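Local atomic coordinates of coenzyme Q-binding protein COQ10 START domain-containing protein (Deinococcus radiodurans R1, PDB entry 3GGN), a protein that is of unknown function but, as a COQ10-like START domain of the Bet v 1-like clan, probably binds a lipid or another hydrophobic ligand. Residues P27-P30 against L31-T34. Numbering follows the deposited sequence.
Sequences PGLP and LLMT
Leu29 and Leu32 lie one helical turn apart, and their side chains cross at a slant, CD2 of Leu29 resting 4.1 Å from CD1 of Leu32. In both, CG stands anti to the carbonyl carbon (chi1 -78° in Leu29, -62° in Leu32), which brings the two branched, apolar ends together on the buried side of this short, weakly bonded helix. The backbone closes the turn with bonds to the carbonyls of Gly28 and Leu29. Leu29 O takes a nearly straight bond from Met33 N at 2.7 Å, with that nitrogen almost on the line of the Leu29 carbonyl, and a weak, bent one from Leu32 N. Gly28 O receives Leu31 N at 3.0 Å from above its carbonyl plane, and Leu31 CB sits 3.3 Å from the same oxygen; Gly28 has no side chain, so Leu31 meets only backbone there. Pro30 suits the first turn, where its missing N-H costs no bond within the helix and its ring stiffens the backbone. Met33, bent at chi3 (118°), sends its flexible thioether away from the turn onto Val106 and Leu108 of strand 102-111. Trp23 of helix 16-24 touches Leu29, Leu32 and Met33, and Arg142 of the second subunit hydrogen-bonds Pro30 O. This is the short second helix of a helix-grip fold, following helix 16-24 and leading into strand 36-41, with the curved antiparallel sheet wrapped around long helix 130-146, whose Phe140 meets Leu32.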
ATOM      1  N   PRO B  27       0.417 -13.341   7.042  1.00 20.87           N
ATOM      2  CA  PRO B  27      -0.704 -12.450   7.361  1.00 20.21           C
ATOM      3  C   PRO B  27      -0.609 -11.074   6.694  1.00 19.73           C
ATOM      4  O   PRO B  27      -1.618 -10.390   6.528  1.00 19.86           O
ATOM      5  CB  PRO B  27      -0.658 -12.372   8.888  1.00 20.85           C
ATOM      6  CG  PRO B  27      -0.082 -13.714   9.272  1.00 20.70           C
ATOM      7  CD  PRO B  27       1.043 -13.858   8.273  1.00 19.27           C
ATOM      8  N   GLY B  28       0.599 -10.672   6.310  1.00 18.75           N
ATOM      9  CA  GLY B  28       0.765  -9.379   5.664  1.00 17.75           C
ATOM     10  C   GLY B  28       0.629  -9.460   4.149  1.00 17.19           C
ATOM     11  O   GLY B  28       0.706  -8.447   3.448  1.00 14.99           O
ATOM     12  N   LEU B  29       0.423 -10.669   3.635  1.00 15.63           N
ATOM     13  CA  LEU B  29       0.302 -10.852   2.191  1.00 15.82           C
ATOM     14  C   LEU B  29      -0.784  -9.993   1.554  1.00 16.09           C
ATOM     15  O   LEU B  29      -0.609  -9.509   0.441  1.00 15.24           O
ATOM     16  CB  LEU B  29       0.051 -12.322   1.848  1.00 14.95           C
ATOM     17  CG  LEU B  29       1.278 -13.241   1.886  1.00 19.34           C
ATOM     18  CD1 LEU B  29       0.856 -14.705   1.693  1.00 17.11           C
ATOM     19  CD2 LEU B  29       2.239 -12.811   0.797  1.00 18.07           C
ATOM     20  N   PRO B  30      -1.921  -9.804   2.244  1.00 18.90           N
ATOM     21  CA  PRO B  30      -3.006  -8.986   1.684  1.00 21.68           C
ATOM     22  C   PRO B  30      -2.581  -7.561   1.314  1.00 22.79           C
ATOM     23  O   PRO B  30      -3.266  -6.881   0.551  1.00 23.48           O
ATOM     24  CB  PRO B  30      -4.054  -9.007   2.791  1.00 20.59           C
ATOM     25  CG  PRO B  30      -3.877 -10.374   3.373  1.00 20.28           C
ATOM     26  CD  PRO B  30      -2.362 -10.468   3.485  1.00 19.13           C
ATOM     27  N   LEU B  31      -1.463  -7.106   1.875  1.00 25.79           N
ATOM     28  CA  LEU B  31      -0.952  -5.770   1.576  1.00 27.92           C
ATOM     29  C   LEU B  31      -0.182  -5.859   0.258  1.00 29.71           C
ATOM     30  O   LEU B  31      -0.177  -4.920  -0.543  1.00 29.87           O
ATOM     31  CB  LEU B  31      -0.026  -5.288   2.702  1.00 29.76           C
ATOM     32  CG  LEU B  31      -0.689  -5.026   4.064  1.00 30.55           C
ATOM     33  CD1 LEU B  31       0.362  -4.957   5.166  1.00 31.32           C
ATOM     34  CD2 LEU B  31      -1.493  -3.732   4.003  1.00 32.92           C
ATOM     35  N   LEU B  32       0.453  -7.008   0.036  1.00 29.17           N
ATOM     36  CA  LEU B  32       1.226  -7.257  -1.180  1.00 29.30           C
ATOM     37  C   LEU B  32       0.315  -7.669  -2.337  1.00 28.96           C
ATOM     38  O   LEU B  32       0.433  -7.145  -3.444  1.00 30.76           O
ATOM     39  CB  LEU B  32       2.267  -8.359  -0.938  1.00 28.20           C
ATOM     40  CG  LEU B  32       3.345  -8.093   0.119  1.00 29.99           C
ATOM     41  CD1 LEU B  32       4.238  -9.323   0.274  1.00 28.86           C
ATOM     42  CD2 LEU B  32       4.165  -6.885  -0.292  1.00 28.58           C
ATOM     43  N   MET B  33      -0.579  -8.621  -2.078  1.00 27.92           N
ATOM     44  CA  MET B  33      -1.523  -9.103  -3.089  1.00 25.95           C
ATOM     45  C   MET B  33      -2.903  -8.593  -2.670  1.00 24.77           C
ATOM     46  O   MET B  33      -3.568  -9.184  -1.822  1.00 23.10           O
ATOM     47  CB  MET B  33      -1.514 -10.634  -3.136  1.00 26.73           C
ATOM     48  CG  MET B  33      -0.126 -11.236  -3.185  1.00 30.98           C
ATOM     49  SD  MET B  33      -0.095 -12.981  -3.641  1.00 34.07           S
ATOM     50  CE  MET B  33       0.825 -12.858  -5.126  1.00 33.95           C
ATOM     51  N   THR B  34      -3.333  -7.500  -3.285  1.00 23.54           N
ATOM     52  CA  THR B  34      -4.600  -6.876  -2.927  1.00 22.92           C
ATOM     53  C   THR B  34      -5.887  -7.651  -3.191  1.00 22.93           C
ATOM     54  O   THR B  34      -6.931  -7.302  -2.643  1.00 25.86           O
ATOM     55  CB  THR B  34      -4.701  -5.474  -3.560  1.00 21.70           C
ATOM     56  OG1 THR B  34      -4.603  -5.572  -4.984  1.00 23.17           O
ATOM     57  CG2 THR B  34      -3.576  -4.599  -3.044  1.00 20.17           C
TER